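Local coordinates for protein putative cytochrome C (Sinorhizobium meliloti, PDB 4PWA) that carries covalently bound heme c and probably passes electrons between redox partners in bacterial sulfite oxidation, at residues L8-F13 / A74-V79; I12-E18 / I66-E71; L23-A28 / E35-D41. One frame throughout, in Å; residues are numbered along the deposited sequence.

Contact 1. Residues L8-F13 / A74-V79; sequences LGREIF and AVALYV
Y78 lays its ring over the backbone of G9 and R10, where helix 4-16 and helix 69-82 cross at -103° with local axes 7.8 Å apart. Such steep packing of the terminal helices is a hallmark of the cytochrome c fold. G9 permits it: its CA lies 4.1 Å from V75 CA, and a CB modelled on G9 would collide with Y78 CB and A74 O. Y78 CB rests 3.7 Å from G9 CA, and a chi1 of 166°, with CG anti to the backbone N, sets the ring across the backbone of G9 and R10. CG and CD2 then meet G9 C, while R10 N stands 3.6 Å above the ring plane, over its centre. CE1 and CZ touch R10 CB, which makes a CH-pi contact 4.2 Å from the Y78 ring centroid. CE2 meets F13 CB, their side chains crossing at about a right angle. At the tip, OH packs against R10 CG and hydrogen-bonds to D29, whose OD1 also forms a salt bridge with R10 NE in one of the two conformers of R10. Beyond the ring, I12 CG2 packs 3.8 Å from V75 CB, and A74 CB meets both L8 CD2 and I12 CD1. Further out, V79 touches V50 of helix 47-56, while F13 reaches C21 and A22 of helix 21-24 and, like Y78, L27 of strand 26-27.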
loop_
_atom_site.group_PDB
_atom_site.type_symbol
_atom_site.label_atom_id
_atom_site.label_comp_id
_atom_site.label_asym_id
_atom_site.label_seq_id
_atom_site.Cartn_x
_atom_site.Cartn_y
_atom_site.Cartn_z
ATOM N N LEU A 8 -13.822 -5.334 20.941
ATOM C CA LEU A 8 -14.803 -4.418 20.361
ATOM C C LEU A 8 -14.128 -3.287 19.582
ATOM O O LEU A 8 -14.430 -3.085 18.414
ATOM C CB LEU A 8 -15.738 -3.851 21.442
ATOM C CG LEU A 8 -16.757 -2.773 21.016
ATOM C CD1 LEU A 8 -17.539 -3.157 19.756
ATOM C CD2 LEU A 8 -17.711 -2.455 22.178
ATOM N N GLY A 9 -13.224 -2.558 20.233
ATOM C CA GLY A 9 -12.454 -1.497 19.577
ATOM C C GLY A 9 -11.717 -1.990 18.341
ATOM O O GLY A 9 -11.754 -1.350 17.273
ATOM N N ARG A 10 -11.071 -3.143 18.484
ATOM C CA ARG A 10 -10.391 -3.808 17.372
ATOM C C ARG A 10 -11.347 -4.000 16.189
ATOM O O ARG A 10 -11.026 -3.682 15.059
ATOM C CB ARG A 10 -9.842 -5.164 17.844
ATOM C CG ARG A 10 -8.760 -5.786 16.973
ATOM C CD ARG A 10 -8.189 -7.039 17.654
ATOM N NE ARG A 10 -7.243 -6.710 18.722
ATOM C CZ ARG A 10 -6.992 -7.484 19.775
ATOM N NH1 ARG A 10 -7.628 -8.641 19.926
ATOM N NH2 ARG A 10 -6.106 -7.093 20.682
ATOM N N GLU A 11 -12.533 -4.524 16.462
ATOM C CA GLU A 11 -13.508 -4.773 15.389
ATOM C C GLU A 11 -13.998 -3.459 14.749
ATOM O O GLU A 11 -14.268 -3.413 13.558
ATOM C CB GLU A 11 -14.684 -5.598 15.902
ATOM C CG GLU A 11 -15.701 -5.978 14.833
ATOM C CD GLU A 11 -16.814 -6.857 15.367
ATOM O OE1 GLU A 11 -16.530 -8.015 15.753
ATOM O OE2 GLU A 11 -17.969 -6.393 15.397
ATOM N N ILE A 12 -14.108 -2.401 15.543
ATOM C CA ILE A 12 -14.532 -1.113 15.017
ATOM C C ILE A 12 -13.427 -0.596 14.118
ATOM O O ILE A 12 -13.687 -0.118 13.010
ATOM C CB ILE A 12 -14.857 -0.103 16.159
ATOM C CG1 ILE A 12 -16.119 -0.544 16.911
ATOM C CG2 ILE A 12 -15.047 1.308 15.624
ATOM C CD1 ILE A 12 -16.293 0.093 18.276
ATOM N N PHE A 13 -12.192 -0.721 14.604
ATOM C CA PHE A 13 -11.005 -0.242 13.889
ATOM C C PHE A 13 -10.801 -0.950 12.560
ATOM O O PHE A 13 -10.382 -0.337 11.588
ATOM C CB PHE A 13 -9.763 -0.429 14.757
ATOM C CG PHE A 13 -8.557 0.286 14.242
ATOM C CD1 PHE A 13 -7.705 -0.324 13.337
ATOM C CD2 PHE A 13 -8.281 1.573 14.645
ATOM C CE1 PHE A 13 -6.606 0.329 12.857
ATOM C CE2 PHE A 13 -7.166 2.235 14.165
ATOM C CZ PHE A 13 -6.329 1.609 13.278
ATOM N N ALA A 74 -15.168 3.249 22.461
ATOM C CA ALA A 74 -14.527 1.936 22.531
ATOM C C ALA A 74 -13.283 1.892 21.631
ATOM O O ALA A 74 -12.222 1.422 22.054
ATOM C CB ALA A 74 -15.517 0.839 22.186
ATOM N N VAL A 75 -13.398 2.426 20.420
ATOM C CA VAL A 75 -12.243 2.562 19.540
ATOM C C VAL A 75 -11.222 3.579 20.067
ATOM O O VAL A 75 -10.049 3.443 19.788
ATOM C CB VAL A 75 -12.645 2.948 18.081
ATOM C CG1 VAL A 75 -12.914 4.417 17.964
ATOM C CG2 VAL A 75 -11.556 2.541 17.113
ATOM N N ALA A 76 -11.664 4.599 20.810
ATOM C CA ALA A 76 -10.732 5.548 21.449
ATOM C C ALA A 76 -9.945 4.858 22.565
ATOM O O ALA A 76 -8.718 4.959 22.615
ATOM C CB ALA A 76 -11.467 6.766 21.988
ATOM N N LEU A 77 -10.653 4.162 23.449
ATOM C CA LEU A 77 -10.017 3.351 24.490
ATOM C C LEU A 77 -9.015 2.343 23.909
ATOM O O LEU A 77 -7.898 2.204 24.420
ATOM C CB LEU A 77 -11.074 2.603 25.316
ATOM C CG LEU A 77 -10.540 1.667 26.406
ATOM C CD1 LEU A 77 -9.617 2.427 27.383
ATOM C CD2 LEU A 77 -11.689 0.965 27.161
ATOM N N TYR A 78 -9.422 1.653 22.842
ATOM C CA TYR A 78 -8.620 0.602 22.225
ATOM C C TYR A 78 -7.314 1.160 21.696
ATOM O O TYR A 78 -6.237 0.732 22.096
ATOM C CB TYR A 78 -9.417 -0.081 21.091
ATOM C CG TYR A 78 -8.591 -0.944 20.152
ATOM C CD1 TYR A 78 -8.035 -2.144 20.584
ATOM C CD2 TYR A 78 -8.371 -0.559 18.834
ATOM C CE1 TYR A 78 -7.277 -2.931 19.740
ATOM C CE2 TYR A 78 -7.611 -1.341 17.970
ATOM C CZ TYR A 78 -7.065 -2.515 18.431
ATOM O OH TYR A 78 -6.303 -3.273 17.598
ATOM N N VAL A 79 -7.421 2.114 20.779
ATOM C CA VAL A 79 -6.256 2.725 20.178
ATOM C C VAL A 79 -5.269 3.240 21.238
ATOM O O VAL A 79 -4.069 2.978 21.168
ATOM C CB VAL A 79 -6.655 3.884 19.275
ATOM C CG1 VAL A 79 -5.392 4.624 18.770
ATOM C CG2 VAL A 79 -7.528 3.384 18.101
#

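Contact 2. Residues I12-E18 / I66-E71; sequences IFLERSE and ILTDEE
I12 to E18 and I66 to E71 pass in opposite senses with separated backbones, the CA atoms of S17 and L67 being 6.9 Å apart and those of I12 and E71 7.2 Å, so that side chains make the connection. I12 CD1 lies 3.3 Å from E71 O and also touches E71 CB, while its CG2 branch meets L67 CD2. L67 CD1 turns instead to R16 O and S17 CA, filling the angle where helix 4-16 ends. That end is a wider pi-type turn: I12 O accepts both S17 N and S17 OG, the hydroxyl at 2.7 Å and in the carbonyl plane. S17 OG is in turn hydrogen-bonded to C21 N, tying the turn to the heme-attachment sequence.

At the other segment, T68 is the N-cap of helix 69-82 and forms a capping box with E71: E71 N donates to T68 OG1, and T68 N donates to E71 OE1 at 2.9 Å. The second carboxylate oxygen takes a salt bridge, R16 NH1 donating to E71 OE2 at 2.8 Å with a 159° N-H...O angle. OE2 lies close to the guanidinium plane, while NH1 meets it on the anti side of the carboxylate, tilted 21° out of that plane. With CG anti to the carbonyl carbon (chi1 -53°) and its chain extended to NE, R16 reaches E71 while NE pairs with E11, so two acids probably restrain the guanidinium's rotation. On the solvent side, I66 CD1 sits against R16 O and the side chain of E18, 3.4 Å from E18 CD. Water links E18 O to I66 N, the latter bond being weak.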
loop_
_atom_site.group_PDB
_atom_site.type_symbol
_atom_site.label_atom_id
_atom_site.label_comp_id
_atom_site.label_asym_id
_atom_site.label_seq_id
_atom_site.Cartn_x
_atom_site.Cartn_y
_atom_site.Cartn_z
ATOM N N ILE A 12 -14.108 -2.401 15.543
ATOM C CA ILE A 12 -14.532 -1.113 15.017
ATOM C C ILE A 12 -13.427 -0.596 14.118
ATOM O O ILE A 12 -13.687 -0.118 13.010
ATOM C CB ILE A 12 -14.857 -0.103 16.159
ATOM C CG1 ILE A 12 -16.119 -0.544 16.911
ATOM C CG2 ILE A 12 -15.047 1.308 15.624
ATOM C CD1 ILE A 12 -16.293 0.093 18.276
ATOM N N PHE A 13 -12.192 -0.721 14.604
ATOM C CA PHE A 13 -11.005 -0.242 13.889
ATOM C C PHE A 13 -10.801 -0.950 12.560
ATOM O O PHE A 13 -10.382 -0.337 11.588
ATOM C CB PHE A 13 -9.763 -0.429 14.757
ATOM C CG PHE A 13 -8.557 0.286 14.242
ATOM C CD1 PHE A 13 -7.705 -0.324 13.337
ATOM C CD2 PHE A 13 -8.281 1.573 14.645
ATOM C CE1 PHE A 13 -6.606 0.329 12.857
ATOM C CE2 PHE A 13 -7.166 2.235 14.165
ATOM C CZ PHE A 13 -6.329 1.609 13.278
ATOM N N LEU A 14 -11.112 -2.241 12.530
ATOM C CA LEU A 14 -10.926 -3.070 11.337
ATOM C C LEU A 14 -12.141 -3.232 10.407
ATOM O O LEU A 14 -11.961 -3.299 9.196
ATOM C CB LEU A 14 -10.450 -4.466 11.755
ATOM C CG LEU A 14 -8.987 -4.529 12.204
ATOM C CD1 LEU A 14 -8.730 -5.826 12.917
ATOM C CD2 LEU A 14 -8.043 -4.363 10.986
ATOM N N GLU A 15 -13.358 -3.274 10.958
ATOM C CA GLU A 15 -14.536 -3.690 10.188
ATOM C C GLU A 15 -15.677 -2.680 10.194
ATOM O O GLU A 15 -16.170 -2.306 9.149
ATOM C CB GLU A 15 -15.041 -5.041 10.700
ATOM C CG GLU A 15 -14.095 -6.194 10.407
ATOM C CD GLU A 15 -14.039 -6.534 8.929
ATOM O OE1 GLU A 15 -14.913 -7.293 8.456
ATOM O OE2 GLU A 15 -13.120 -6.041 8.239
ATOM N N ARG A 16 -16.087 -2.219 11.362
ATOM C CA ARG A 16 -17.306 -1.381 11.455
ATOM C C ARG A 16 -17.175 0.054 10.939
ATOM O O ARG A 16 -18.133 0.602 10.386
ATOM C CB ARG A 16 -17.800 -1.318 12.894
ATOM C CG ARG A 16 -18.001 -2.667 13.546
ATOM C CD ARG A 16 -18.780 -2.471 14.831
ATOM N NE ARG A 16 -18.951 -3.696 15.571
ATOM C CZ ARG A 16 -19.595 -3.787 16.728
ATOM N NH1 ARG A 16 -20.124 -2.707 17.286
ATOM N NH2 ARG A 16 -19.706 -4.965 17.328
ATOM N N SER A 17 -16.012 0.668 11.138
ATOM C CA SER A 17 -15.795 2.051 10.718
ATOM C C SER A 17 -15.913 2.213 9.214
ATOM O O SER A 17 -15.572 1.315 8.467
ATOM C CB SER A 17 -14.422 2.543 11.182
ATOM O OG SER A 17 -13.409 1.589 10.917
ATOM N N GLU A 18 -16.403 3.364 8.780
ATOM C CA GLU A 18 -16.574 3.647 7.355
ATOM C C GLU A 18 -16.012 5.043 7.046
ATOM O O GLU A 18 -16.517 6.040 7.581
ATOM C CB GLU A 18 -18.059 3.580 6.969
ATOM C CG GLU A 18 -18.582 2.142 6.835
ATOM C CD GLU A 18 -20.031 2.043 6.372
ATOM O OE1 GLU A 18 -20.523 2.971 5.683
ATOM O OE2 GLU A 18 -20.681 1.019 6.701
ATOM N N ILE A 66 -21.530 6.980 11.152
ATOM C CA ILE A 66 -22.309 5.769 11.440
ATOM C C ILE A 66 -22.116 5.196 12.845
ATOM O O ILE A 66 -23.008 4.537 13.367
ATOM C CB ILE A 66 -22.065 4.655 10.390
ATOM C CG1 ILE A 66 -20.627 4.150 10.441
ATOM C CG2 ILE A 66 -22.419 5.149 8.988
ATOM C CD1 ILE A 66 -20.437 2.908 9.645
ATOM N N LEU A 67 -20.955 5.433 13.444
ATOM C CA LEU A 67 -20.649 4.876 14.761
ATOM C C LEU A 67 -21.454 5.581 15.837
ATOM O O LEU A 67 -21.586 6.805 15.813
ATOM C CB LEU A 67 -19.151 5.000 15.076
ATOM C CG LEU A 67 -18.153 3.908 14.647
ATOM C CD1 LEU A 67 -18.610 3.075 13.469
ATOM C CD2 LEU A 67 -16.783 4.531 14.372
ATOM N N THR A 68 -21.996 4.801 16.769
ATOM C CA THR A 68 -22.662 5.351 17.949
ATOM C C THR A 68 -21.604 5.940 18.858
ATOM O O THR A 68 -20.416 5.681 18.687
ATOM C CB THR A 68 -23.393 4.282 18.768
ATOM O OG1 THR A 68 -22.447 3.326 19.268
ATOM C CG2 THR A 68 -24.456 3.584 17.941
ATOM N N ASP A 69 -22.041 6.712 19.840
ATOM C CA ASP A 69 -21.117 7.366 20.742
ATOM C C ASP A 69 -20.297 6.351 21.546
ATOM O O ASP A 69 -19.086 6.539 21.706
ATOM C CB ASP A 69 -21.852 8.376 21.633
ATOM C CG ASP A 69 -22.332 9.614 20.846
ATOM O OD1 ASP A 69 -21.980 9.753 19.651
ATOM O OD2 ASP A 69 -23.064 10.454 21.421
ATOM N N GLU A 70 -20.935 5.269 22.003
ATOM C CA GLU A 70 -20.229 4.226 22.766
ATOM C C GLU A 70 -19.197 3.479 21.915
ATOM O O GLU A 70 -18.179 3.036 22.427
ATOM C CB GLU A 70 -21.209 3.224 23.392
ATOM C CG GLU A 70 -20.773 2.721 24.792
ATOM C CD GLU A 70 -19.723 1.589 24.756
ATOM O OE1 GLU A 70 -20.154 0.413 24.602
ATOM O OE2 GLU A 70 -18.492 1.867 24.913
ATOM N N GLU A 71 -19.463 3.334 20.621
ATOM C CA GLU A 71 -18.495 2.731 19.711
ATOM C C GLU A 71 -17.288 3.638 19.526
ATOM O O GLU A 71 -16.157 3.161 19.425
ATOM C CB GLU A 71 -19.118 2.456 18.341
ATOM C CG GLU A 71 -20.014 1.235 18.288
ATOM C CD GLU A 71 -20.631 1.044 16.927
ATOM O OE1 GLU A 71 -21.268 1.998 16.435
ATOM O OE2 GLU A 71 -20.472 -0.052 16.339
HETATM O O HOH W 1 -18.709 7.063 9.192
#

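Contact 3. Residues L23-A28 / E35-D41; sequences LCHTLA and EVGPNLD. With HEC (heme c), chain E.
C24 and H25 close the CXXCH heme-attachment motif of a c-type cytochrome, and residues 35-41 wrap round them. The tight part lies at the heme. C24 SG is joined to heme CAC by a thioether bond. H25 NE2 binds the heme FE at 2.0 Å, and M61 supplies the other axial ligand. Through its other ring nitrogen, H25 ND1 donates to P38 O at 2.9 Å, with the oxygen within 7° of the ring plane; this fixes the rotation of the imidazole. L40 CD1 makes an off-centre CH-pi contact with the H25 ring, 4.2 Å from its centroid, and L40 CD2 reaches heme CMA. G37 N bonds C24 O, and a CB on G37 would strike heme C1D.

Farther from the iron, L40 N bonds T26 O and D41 OD2 accepts from A28 N at 2.7 Å through its syn lone pair. N39, with CG anti to the backbone N (chi1 -177°), sets its amide against T26 CG2 at a slant, and OD1 caps the helix by accepting D41 N at 2.8 Å. With an alanine in place of this asparagine, D41 N would probably lose its cap and a gap would open beside the T26 methyl.

The E35 side is looser: E35 CG stays 5.4 Å from T26 OG1, and the side chain faces E35 of neighbouring subunits. A water accepts from T26 N and donates to G37 O at 2.8 Å.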
loop_
_atom_site.group_PDB
_atom_site.type_symbol
_atom_site.label_atom_id
_atom_site.label_comp_id
_atom_site.label_asym_id
_atom_site.label_seq_id
_atom_site.Cartn_x
_atom_site.Cartn_y
_atom_site.Cartn_z
ATOM N N LEU A 23 -7.642 0.971 7.010
ATOM C CA LEU A 23 -7.294 1.294 5.620
ATOM C C LEU A 23 -6.460 2.572 5.521
ATOM O O LEU A 23 -5.657 2.714 4.606
ATOM C CB LEU A 23 -8.550 1.415 4.739
ATOM C CG LEU A 23 -9.379 0.146 4.484
ATOM C CD1 LEU A 23 -10.608 0.421 3.585
ATOM C CD2 LEU A 23 -8.531 -0.935 3.877
ATOM N N CYS A 24 -6.654 3.502 6.452
ATOM C CA CYS A 24 -5.931 4.776 6.432
ATOM C C CYS A 24 -4.749 4.794 7.424
ATOM O O CYS A 24 -3.762 5.511 7.223
ATOM C CB CYS A 24 -6.891 5.941 6.731
ATOM S SG CYS A 24 -8.070 6.504 5.387
ATOM N N HIS A 25 -4.832 4.002 8.488
ATOM C CA HIS A 25 -3.857 4.093 9.585
ATOM C C HIS A 25 -3.088 2.810 9.843
ATOM O O HIS A 25 -3.619 1.707 9.664
ATOM C CB HIS A 25 -4.586 4.448 10.873
ATOM C CG HIS A 25 -5.036 5.866 10.933
ATOM N ND1 HIS A 25 -4.183 6.899 11.255
ATOM C CD2 HIS A 25 -6.250 6.423 10.724
ATOM C CE1 HIS A 25 -4.856 8.032 11.246
ATOM N NE2 HIS A 25 -6.114 7.772 10.928
ATOM N N THR A 26 -1.848 2.967 10.298
ATOM C CA THR A 26 -1.041 1.844 10.758
ATOM C C THR A 26 -1.227 1.669 12.269
ATOM O O THR A 26 -1.147 2.634 13.027
ATOM C CB THR A 26 0.444 2.031 10.425
ATOM O OG1 THR A 26 0.617 1.975 9.008
ATOM C CG2 THR A 26 1.313 0.930 11.070
ATOM N N LEU A 27 -1.490 0.427 12.671
ATOM C CA LEU A 27 -1.632 0.047 14.062
ATOM C C LEU A 27 -1.341 -1.445 14.205
ATOM O O LEU A 27 -2.136 -2.283 13.808
ATOM C CB LEU A 27 -3.049 0.374 14.561
ATOM C CG LEU A 27 -3.288 0.167 16.060
ATOM C CD1 LEU A 27 -2.607 1.278 16.848
ATOM C CD2 LEU A 27 -4.784 0.076 16.377
ATOM N N ALA A 28 -0.199 -1.765 14.794
ATOM C CA ALA A 28 0.299 -3.128 14.860
ATOM C C ALA A 28 -0.681 -4.117 15.492
ATOM O O ALA A 28 -0.873 -5.202 14.971
ATOM C CB ALA A 28 1.646 -3.158 15.595
ATOM N N GLU A 35 -1.628 3.811 5.073
ATOM C CA GLU A 35 -0.576 4.804 4.859
ATOM C C GLU A 35 -1.096 6.224 4.618
ATOM O O GLU A 35 -0.293 7.133 4.397
ATOM C CB GLU A 35 0.264 4.402 3.643
ATOM C CG GLU A 35 0.848 2.993 3.684
ATOM C CD GLU A 35 1.565 2.628 2.395
ATOM O OE1 GLU A 35 1.755 3.532 1.551
ATOM O OE2 GLU A 35 1.937 1.451 2.216
ATOM N N VAL A 36 -2.418 6.415 4.653
ATOM C CA VAL A 36 -3.049 7.699 4.299
ATOM C C VAL A 36 -2.871 8.747 5.387
ATOM O O VAL A 36 -2.585 9.904 5.100
ATOM C CB VAL A 36 -4.551 7.532 3.981
ATOM C CG1 VAL A 36 -5.195 8.881 3.735
ATOM C CG2 VAL A 36 -4.756 6.591 2.759
ATOM N N GLY A 37 -3.047 8.338 6.636
ATOM C CA GLY A 37 -2.787 9.212 7.788
ATOM C C GLY A 37 -1.655 8.706 8.674
ATOM O O GLY A 37 -0.983 7.743 8.331
ATOM N N PRO A 38 -1.445 9.347 9.829
ATOM C CA PRO A 38 -0.272 9.032 10.630
ATOM C C PRO A 38 -0.276 7.629 11.253
ATOM O O PRO A 38 -1.333 7.065 11.563
ATOM C CB PRO A 38 -0.293 10.114 11.732
ATOM C CG PRO A 38 -1.681 10.622 11.766
ATOM C CD PRO A 38 -2.151 10.535 10.342
ATOM N N ASN A 39 0.918 7.084 11.422
ATOM C CA ASN A 39 1.093 5.816 12.096
ATOM C C ASN A 39 0.686 6.016 13.537
ATOM O O ASN A 39 1.292 6.812 14.234
ATOM C CB ASN A 39 2.555 5.355 11.992
ATOM C CG ASN A 39 2.791 4.006 12.622
ATOM O OD1 ASN A 39 2.015 3.557 13.457
ATOM N ND2 ASN A 39 3.871 3.352 12.232
ATOM N N LEU A 40 -0.363 5.322 13.969
ATOM C CA LEU A 40 -0.868 5.482 15.330
ATOM C C LEU A 40 0.053 4.840 16.369
ATOM O O LEU A 40 0.014 5.206 17.547
ATOM C CB LEU A 40 -2.304 4.953 15.452
ATOM C CG LEU A 40 -3.361 5.678 14.589
ATOM C CD1 LEU A 40 -4.731 5.029 14.730
ATOM C CD2 LEU A 40 -3.439 7.207 14.906
ATOM N N ASP A 41 0.889 3.902 15.944
ATOM C CA ASP A 41 1.930 3.353 16.827
ATOM C C ASP A 41 3.019 4.393 17.098
ATOM O O ASP A 41 3.733 4.309 18.104
ATOM C CB ASP A 41 2.556 2.094 16.233
ATOM C CG ASP A 41 1.567 0.936 16.122
ATOM O OD1 ASP A 41 0.705 0.765 17.025
ATOM O OD2 ASP A 41 1.668 0.170 15.131
HETATM FE FE HEC E . -7.650 9.065 11.101
HETATM C CHA HEC E . -5.698 11.731 11.933
HETATM C CHB HEC E . -7.662 8.004 14.295
HETATM C CHC HEC E . -10.011 6.763 10.278
HETATM C CHD HEC E . -7.063 9.594 7.802
HETATM N NA HEC E . -6.878 9.763 12.796
HETATM C C1A HEC E . -6.033 10.843 12.925
HETATM C C2A HEC E . -5.583 10.911 14.301
HETATM C C3A HEC E . -6.105 9.880 14.958
HETATM C C4A HEC E . -6.922 9.128 14.016
HETATM C CMA HEC E . -5.872 9.556 16.441
HETATM C CAA HEC E . -4.643 11.989 14.879
HETATM C CBA HEC E . -5.472 13.248 15.084
HETATM C CGA HEC E . -4.676 14.324 15.781
HETATM O O1A HEC E . -5.157 14.816 16.833
HETATM O O2A HEC E . -3.566 14.698 15.301
HETATM N NB HEC E . -8.634 7.672 12.091
HETATM C C1B HEC E . -8.557 7.419 13.438
HETATM C C2B HEC E . -9.614 6.496 13.788
HETATM C C3B HEC E . -10.224 6.127 12.674
HETATM C C4B HEC E . -9.650 6.881 11.591
HETATM C CMB HEC E . -9.860 5.864 15.174
HETATM C CAB HEC E . -11.402 5.136 12.554
HETATM C CBB HEC E . -12.690 5.682 13.190
HETATM N NC HEC E . -8.358 8.295 9.366
HETATM C C1C HEC E . -9.384 7.391 9.227
HETATM C C2C HEC E . -9.892 7.427 7.871
HETATM C C3C HEC E . -8.933 8.028 7.142
HETATM C C4C HEC E . -8.044 8.691 8.100
HETATM C CMC HEC E . -10.812 6.300 7.370
HETATM C CAC HEC E . -8.797 8.218 5.598
HETATM C CBC HEC E . -9.943 7.990 4.590
HETATM N ND HEC E . -6.551 10.440 10.048
HETATM C C1D HEC E . -6.464 10.472 8.667
HETATM C C2D HEC E . -5.643 11.580 8.243
HETATM C C3D HEC E . -5.208 12.264 9.528
HETATM C C4D HEC E . -5.809 11.480 10.592
HETATM C CMD HEC E . -5.274 11.971 6.799
HETATM C CAD HEC E . -4.302 13.511 9.652
HETATM C CBD HEC E . -5.147 14.704 10.058
HETATM C CGD HEC E . -4.332 15.967 9.934
HETATM O O1D HEC E . -3.516 16.235 10.857
HETATM O O2D HEC E . -4.521 16.709 8.924
HETATM O O HOH W 2 -0.359 5.117 8.910
#

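Contacts 1 and 2 are neighbours, with centres about 8 Å apart, and both join helix 4-16 to helix 69-82: contact 1 where the helices cross, contact 2 where one ends and the other begins. They share I12 and F13. Contact 3 lies across the chain's centre, about 14 Å from the centre of contact 1 and 16 Å from that of contact 2, and uses residues that fall between their paired segments in sequence. F13 and Y78 bridge to it: F13 CE2 lies 3.7 Å from L40 CD1 and its ring also reaches L27 and H25, while Y78 CE2 packs 3.5 Å from L27 CD2. The crossed terminal helices thus back the loop holding the proximal heme ligand.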